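Local coordinates for protein putative amidohydrolase (Unidentified, PDB 3FEQ) that probably acts as a zinc-dependent prolidase of the amidohydrolase superfamily, cleaving dipeptides whose C-terminal residue is proline, at residues E172-A177 / I214-D219; D202-T207 / V297-Q302; P272-Y277 / E306-Y311. All coordinates share one frame; numbering follows the deposited sequence.

Contact 1: E172-A177 / I214-D219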
# COMPACT_ATOMS: atom_id res chain seq x y z
N GLU C 172 -7.21 19.99 -2.02
CA GLU C 172 -7.59 18.94 -2.94
C GLU C 172 -8.45 17.91 -2.22
O GLU C 172 -9.42 17.40 -2.78
CB GLU C 172 -6.37 18.29 -3.58
CG GLU C 172 -5.47 19.27 -4.35
CD GLU C 172 -6.14 19.91 -5.58
OE1 GLU C 172 -5.42 20.52 -6.40
OE2 GLU C 172 -7.38 19.81 -5.74
N GLY C 173 -8.15 17.68 -0.94
CA GLY C 173 -8.84 16.68 -0.17
C GLY C 173 -10.31 17.00 -0.09
O GLY C 173 -11.16 16.14 -0.39
N VAL C 174 -10.61 18.26 0.25
CA VAL C 174 -11.99 18.68 0.39
C VAL C 174 -12.67 18.67 -0.97
O VAL C 174 -13.85 18.29 -1.11
CB VAL C 174 -12.15 20.03 1.12
CG1 VAL C 174 -11.68 19.93 2.56
CG2 VAL C 174 -11.43 21.16 0.39
N ARG C 175 -11.90 18.99 -2.00
CA ARG C 175 -12.46 19.16 -3.34
C ARG C 175 -12.99 17.82 -3.79
O ARG C 175 -14.15 17.69 -4.17
CB ARG C 175 -11.38 19.62 -4.33
CG ARG C 175 -11.78 20.81 -5.17
CD ARG C 175 -11.06 20.84 -6.50
NE ARG C 175 -9.77 21.52 -6.45
CZ ARG C 175 -9.60 22.84 -6.33
NH1 ARG C 175 -8.38 23.36 -6.35
NH2 ARG C 175 -10.64 23.63 -6.17
N LEU C 176 -12.10 16.82 -3.72
CA LEU C 176 -12.45 15.43 -3.92
C LEU C 176 -13.60 14.98 -3.02
O LEU C 176 -14.60 14.47 -3.52
CB LEU C 176 -11.22 14.56 -3.72
CG LEU C 176 -11.43 13.08 -3.98
CD1 LEU C 176 -11.90 12.86 -5.41
CD2 LEU C 176 -10.14 12.36 -3.72
N ALA C 177 -13.52 15.24 -1.71
CA ALA C 177 -14.66 14.85 -0.86
C ALA C 177 -16.01 15.44 -1.28
O ALA C 177 -17.02 14.74 -1.23
CB ALA C 177 -14.39 15.11 0.59
N ILE C 214 -12.37 26.17 2.65
CA ILE C 214 -13.78 26.56 2.56
C ILE C 214 -14.16 27.03 1.16
O ILE C 214 -15.19 26.64 0.62
CB ILE C 214 -14.13 27.66 3.58
CG1 ILE C 214 -13.82 27.16 5.00
CG2 ILE C 214 -15.60 28.04 3.48
CD1 ILE C 214 -14.25 28.12 6.10
N ARG C 215 -13.34 27.88 0.59
CA ARG C 215 -13.66 28.45 -0.70
C ARG C 215 -13.63 27.39 -1.81
O ARG C 215 -14.50 27.39 -2.67
CB ARG C 215 -12.76 29.63 -1.01
CG ARG C 215 -13.41 30.69 -1.85
CD ARG C 215 -12.39 31.76 -2.20
NE ARG C 215 -11.51 32.02 -1.07
CZ ARG C 215 -11.71 32.97 -0.16
NH1 ARG C 215 -12.76 33.78 -0.27
NH2 ARG C 215 -10.85 33.12 0.84
N ALA C 216 -12.70 26.44 -1.73
CA ALA C 216 -12.72 25.28 -2.65
C ALA C 216 -14.02 24.48 -2.54
O ALA C 216 -14.66 24.18 -3.54
CB ALA C 216 -11.50 24.39 -2.45
N ILE C 217 -14.46 24.24 -1.30
CA ILE C 217 -15.72 23.55 -0.97
C ILE C 217 -16.94 24.22 -1.56
O ILE C 217 -17.82 23.56 -2.12
CB ILE C 217 -15.93 23.48 0.58
CG1 ILE C 217 -14.91 22.58 1.24
CG2 ILE C 217 -17.33 23.04 0.94
CD1 ILE C 217 -14.80 22.83 2.70
N VAL C 218 -16.98 25.55 -1.43
CA VAL C 218 -18.10 26.35 -1.92
C VAL C 218 -18.15 26.23 -3.44
O VAL C 218 -19.19 25.93 -4.00
CB VAL C 218 -17.92 27.84 -1.50
CG1 VAL C 218 -18.80 28.74 -2.31
CG2 VAL C 218 -18.24 28.03 -0.01
N ASP C 219 -17.00 26.39 -4.09
CA ASP C 219 -16.92 26.27 -5.54
C ASP C 219 -17.46 24.94 -6.05
O ASP C 219 -18.31 24.91 -6.92
CB ASP C 219 -15.49 26.48 -6.04
CG ASP C 219 -14.95 27.88 -5.77
OD1 ASP C 219 -15.75 28.77 -5.39
OD2 ASP C 219 -13.73 28.10 -5.95
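V174 has the most surface buried here, lying against I217 and A216 on the face where helix 171-184 meets helix 211-223. The nearest approach is V174 CB to I217 CG1 at 3.8 Å, and CG2 of V174 stands 3.9 Å from the same I217 CG1, so the valine lays its CB–CG2 bond against this one methylene. The two side chains cross at about a right angle. In I217, CG1 lies anti to the carbonyl carbon (chi1 -67°), which brings it over V174, while the residue also packs on I189 and I191 of strand 189-192. A216, pointing at the opposing helix, offers only CB; this methyl comes to 4.3 Å from V174 CG2 and to 3.9 Å from R175 NH2, the guanidinium lying obliquely to it. R175 gets there through a kink in its chain at chi3 (-88°). Its NE is held by a salt bridge to E172 OE2, 3.0 Å away, on the syn side of the carboxylate and tilted out of its plane; E172 OE1 accepts a hydrogen bond from V171 N of a second subunit. D219 OD2 is 5.4 Å from R175 NH2, too far for a direct pair but of opposite charge. The helices run nearly parallel, with segment axes 8.6 Å apart, and each precedes a strand of the parallel sheet, 189-192 and 228-234 respectively: they are neighbouring outer helices of the TIM-barrel-type fold expected of an amidohydrolase. The chemistry implies an apolar seam of valine, isoleucine and alanine, bordered at the alanine by an arginine whose aim is set within its own helix, with E172, its salt-bridge partner, tying this edge to the next subunit.

Contact 2: D202-T207 / V297-Q302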
# COMPACT_ATOMS: atom_id res chain seq x y z
N ASP C 202 -12.38 20.18 20.54
CA ASP C 202 -12.43 21.57 20.05
C ASP C 202 -13.28 22.48 20.93
O ASP C 202 -14.50 22.31 21.02
CB ASP C 202 -12.93 21.62 18.60
CG ASP C 202 -14.07 20.64 18.33
OD1 ASP C 202 -15.21 21.09 18.07
OD2 ASP C 202 -13.82 19.41 18.37
N PRO C 203 -12.63 23.47 21.58
CA PRO C 203 -13.35 24.56 22.22
C PRO C 203 -14.12 25.40 21.20
O PRO C 203 -13.63 25.64 20.08
CB PRO C 203 -12.24 25.38 22.87
CG PRO C 203 -11.01 25.00 22.17
CD PRO C 203 -11.18 23.58 21.79
N ILE C 204 -15.30 25.85 21.60
CA ILE C 204 -16.24 26.53 20.70
C ILE C 204 -15.71 27.86 20.12
O ILE C 204 -16.08 28.25 19.01
CB ILE C 204 -17.63 26.69 21.39
CG1 ILE C 204 -18.25 28.05 21.05
CG2 ILE C 204 -17.51 26.51 22.90
CD1 ILE C 204 -19.43 28.39 21.88
N ALA C 205 -14.79 28.50 20.83
CA ALA C 205 -14.26 29.81 20.42
C ALA C 205 -13.48 29.82 19.11
O ALA C 205 -13.41 30.86 18.45
CB ALA C 205 -13.42 30.43 21.55
N ASN C 206 -12.89 28.70 18.72
CA ASN C 206 -11.99 28.75 17.57
C ASN C 206 -12.48 28.16 16.25
O ASN C 206 -13.44 27.39 16.21
CB ASN C 206 -10.57 28.29 17.91
CG ASN C 206 -10.52 26.91 18.52
OD1 ASN C 206 -10.34 26.76 19.73
ND2 ASN C 206 -10.64 25.89 17.67
N THR C 207 -11.82 28.56 15.18
CA THR C 207 -12.33 28.41 13.82
C THR C 207 -11.76 27.14 13.23
O THR C 207 -10.78 26.61 13.73
CB THR C 207 -11.86 29.58 12.96
OG1 THR C 207 -10.42 29.54 12.83
CG2 THR C 207 -12.29 30.90 13.60
N VAL C 297 -22.10 23.29 26.87
CA VAL C 297 -23.48 23.64 26.52
C VAL C 297 -24.02 24.83 27.34
O VAL C 297 -24.96 25.51 26.90
CB VAL C 297 -24.43 22.40 26.58
CG1 VAL C 297 -24.95 22.16 27.99
CG2 VAL C 297 -25.59 22.55 25.59
N ALA C 298 -23.41 25.10 28.49
CA ALA C 298 -23.85 26.17 29.40
C ALA C 298 -23.84 27.55 28.73
O ALA C 298 -24.76 28.35 28.91
CB ALA C 298 -23.00 26.17 30.67
N SER C 299 -22.82 27.78 27.90
CA SER C 299 -22.53 29.11 27.39
C SER C 299 -23.37 29.52 26.18
O SER C 299 -23.74 30.68 26.04
CB SER C 299 -21.04 29.24 27.05
OG SER C 299 -20.67 28.38 25.99
N VAL C 300 -23.65 28.56 25.30
CA VAL C 300 -24.23 28.88 24.00
C VAL C 300 -25.72 29.20 24.05
O VAL C 300 -26.23 29.93 23.20
CB VAL C 300 -23.98 27.78 22.95
CG1 VAL C 300 -22.84 28.16 22.06
CG2 VAL C 300 -23.72 26.44 23.61
N GLN C 301 -26.40 28.65 25.05
CA GLN C 301 -27.85 28.83 25.17
C GLN C 301 -28.19 30.21 25.71
O GLN C 301 -29.30 30.71 25.49
CB GLN C 301 -28.44 27.77 26.09
CG GLN C 301 -27.60 27.51 27.33
CD GLN C 301 -28.42 27.02 28.49
OE1 GLN C 301 -27.97 27.04 29.63
NE2 GLN C 301 -29.64 26.57 28.21
N GLN C 302 -27.24 30.80 26.44
CA GLN C 302 -27.37 32.15 26.99
C GLN C 302 -27.70 33.12 25.87
O GLN C 302 -28.85 33.58 25.74
CB GLN C 302 -26.06 32.60 27.66
CG GLN C 302 -25.40 31.56 28.55
CD GLN C 302 -26.26 31.18 29.73
OE1 GLN C 302 -26.44 31.96 30.65
NE2 GLN C 302 -26.80 29.97 29.70
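CD1 of I204 meets CG1 of V300 at 3.4 Å, the one close apolar touch between the loop 202-207 and the short, weakly bonded helical turn at about 297-300. The two side chains slide past each other in opposite directions, and at this resolution the exact spacing should not be pressed. I204 reaches across with an extended chain (chi2 -168°), bridging a CA–CA separation of 9.0 Å from V300. The same CD1 stands 4.3 Å from S299 OG, a looser contact at the solvent side, since S299 is exposed while V300 is buried. Y233 of strand 228-234 touches both I204 and V300, and V197 also packs on V300.

Segment 202-207 belongs to the loop that follows strand 189-192 and leads into helix 211-223, whereas 297-302 follows helix 274-282; in the TIM-barrel fold of the amidohydrolases such loops after the strands surround the active site.

Polar bonds act within and beside the segments. I204 and A205 are the central residues of a type I beta turn from P203 to N206. This turn, closed by a weak hydrogen bond from N206 N to P203 O, puts I204 at its bend. The carbonyl of D202 has a weak hydrogen bond with K296 NZ, just ahead of 297-302, and D202 OD1 is hydrogen-bonded to S199 OG and G196 N. On the helical side, V300 O is hydrogen-bonded to N253 ND2, while Q302 NE2 turns back to A298 O in a weak hydrogen bond with a poor angle of 117°.

Contact 3: P272-Y277 / E306-Y311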
# COMPACT_ATOMS: atom_id res chain seq x y z
N PRO C 272 -30.93 28.79 13.45
CA PRO C 272 -30.72 28.57 14.88
C PRO C 272 -31.32 27.24 15.29
O PRO C 272 -32.24 26.76 14.64
CB PRO C 272 -31.51 29.71 15.52
CG PRO C 272 -31.57 30.78 14.44
CD PRO C 272 -31.74 30.00 13.18
N THR C 273 -30.78 26.62 16.32
CA THR C 273 -31.33 25.34 16.78
C THR C 273 -31.50 25.36 18.28
O THR C 273 -31.07 24.43 18.97
CB THR C 273 -30.43 24.15 16.41
OG1 THR C 273 -29.11 24.36 16.93
CG2 THR C 273 -30.35 23.97 14.91
N LEU C 274 -32.19 26.39 18.77
CA LEU C 274 -32.22 26.69 20.20
C LEU C 274 -32.70 25.54 21.08
O LEU C 274 -32.15 25.30 22.15
CB LEU C 274 -33.04 27.95 20.45
CG LEU C 274 -32.52 29.18 19.70
CD1 LEU C 274 -33.23 30.44 20.15
CD2 LEU C 274 -31.01 29.33 19.87
N VAL C 275 -33.67 24.78 20.58
CA VAL C 275 -34.27 23.71 21.37
C VAL C 275 -33.25 22.69 21.88
O VAL C 275 -33.36 22.24 23.01
CB VAL C 275 -35.43 23.02 20.62
CG1 VAL C 275 -34.93 22.23 19.42
CG2 VAL C 275 -36.23 22.14 21.55
N THR C 276 -32.21 22.40 21.10
CA THR C 276 -31.28 21.34 21.45
C THR C 276 -30.50 21.67 22.72
O THR C 276 -30.14 20.77 23.48
CB THR C 276 -30.31 20.95 20.29
OG1 THR C 276 -29.55 19.79 20.68
CG2 THR C 276 -29.33 22.07 19.93
N TYR C 277 -30.26 22.95 22.95
CA TYR C 277 -29.48 23.38 24.10
C TYR C 277 -30.30 23.33 25.39
O TYR C 277 -29.75 23.06 26.45
CB TYR C 277 -28.91 24.78 23.85
CG TYR C 277 -28.16 24.89 22.54
CD1 TYR C 277 -26.91 24.30 22.37
CD2 TYR C 277 -28.72 25.57 21.46
CE1 TYR C 277 -26.23 24.39 21.15
CE2 TYR C 277 -28.05 25.66 20.25
CZ TYR C 277 -26.81 25.07 20.10
OH TYR C 277 -26.15 25.17 18.90
N GLU C 306 -31.07 35.77 22.64
CA GLU C 306 -30.59 37.10 22.27
C GLU C 306 -30.27 37.24 20.78
O GLU C 306 -30.60 38.25 20.16
CB GLU C 306 -29.37 37.46 23.12
CG GLU C 306 -29.09 38.94 23.26
CD GLU C 306 -27.76 39.24 23.93
OE1 GLU C 306 -26.98 40.03 23.36
OE2 GLU C 306 -27.49 38.71 25.03
N SER C 307 -29.63 36.22 20.22
CA SER C 307 -29.10 36.29 18.85
C SER C 307 -30.22 36.44 17.84
O SER C 307 -30.07 37.10 16.81
CB SER C 307 -28.30 35.02 18.54
OG SER C 307 -29.14 33.88 18.59
N LEU C 308 -31.35 35.79 18.14
CA LEU C 308 -32.55 35.89 17.34
C LEU C 308 -32.87 37.34 17.02
O LEU C 308 -33.10 37.69 15.86
CB LEU C 308 -33.71 35.24 18.09
CG LEU C 308 -34.12 33.83 17.65
CD1 LEU C 308 -32.94 32.92 17.30
CD2 LEU C 308 -35.00 33.19 18.71
N GLU C 309 -32.83 38.18 18.05
CA GLU C 309 -33.12 39.59 17.89
C GLU C 309 -32.13 40.28 16.99
O GLU C 309 -32.51 41.07 16.13
CB GLU C 309 -33.17 40.28 19.24
CG GLU C 309 -34.52 40.18 19.91
CD GLU C 309 -34.44 40.39 21.40
OE1 GLU C 309 -33.72 41.31 21.84
OE2 GLU C 309 -35.10 39.63 22.14
N ILE C 310 -30.85 39.97 17.18
CA ILE C 310 -29.79 40.50 16.34
C ILE C 310 -30.04 40.17 14.87
O ILE C 310 -29.98 41.05 14.01
CB ILE C 310 -28.44 39.94 16.75
CG1 ILE C 310 -28.27 40.06 18.27
CG2 ILE C 310 -27.33 40.62 15.94
CD1 ILE C 310 -26.89 39.74 18.77
N TYR C 311 -30.36 38.90 14.61
CA TYR C 311 -30.67 38.44 13.26
C TYR C 311 -31.87 39.16 12.63
O TYR C 311 -31.83 39.53 11.45
CB TYR C 311 -30.89 36.93 13.24
CG TYR C 311 -29.63 36.13 13.42
CD1 TYR C 311 -28.49 36.41 12.68
CD2 TYR C 311 -29.59 35.06 14.31
CE1 TYR C 311 -27.33 35.67 12.84
CE2 TYR C 311 -28.43 34.32 14.48
CZ TYR C 311 -27.31 34.62 13.74
OH TYR C 311 -26.16 33.90 13.92
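L308 and L274 reach toward each other, tip to tip, between helix 302-314 and the start of helix 274-282, a packing of neighbouring helices in the amidohydrolase TIM-barrel-type fold. CD1 of L274 sits against both L308 methyls, 3.6 Å from CD2 and 3.8 Å from CD1. L274 extends that far because its CG is anti to the carbonyl carbon (chi1 -58°) and its chain continues nearly straight to CD1. P272, just after strand 269-271, comes in obliquely: L308 CD1 lies 3.8 Å from its CG and 3.9 Å from its CB, so this one methyl is wedged between the proline ring and the leucine tip. All three residues are buried, and helix 335-340 adds cover, with I338 against L274 and R339 against P272. The contact itself is wholly apolar, but polar groups beside it hydrogen-bond to residues that bind zinc: T276 OG1 is hydrogen-bonded to the carbonyl oxygen of the zinc ligand D323, and T273 OG1 is hydrogen-bonded to ND1 of H251, another zinc ligand.

Overall arrangement
Contacts 2 and 3 are neighbours, their centres 13 Å apart, and Y277 is the joint between them: its CB packs on Q301 CB at 3.8 Å, while its CD1 lies 3.9 Å from V297 CG2. Both lie near the zinc ions, the V300 side chain about 10 Å and the P272 side chain about 11 Å from one. Contact 1 stands apart, its centre 26 Å from that of contact 2 and 29 Å from that of contact 3. In the chain, however, loop 202-207 falls between the two helices of contact 1, so the unit running from strand 189-192 to helix 211-223 carries the loop of contact 2 and one of the two helices of contact 1.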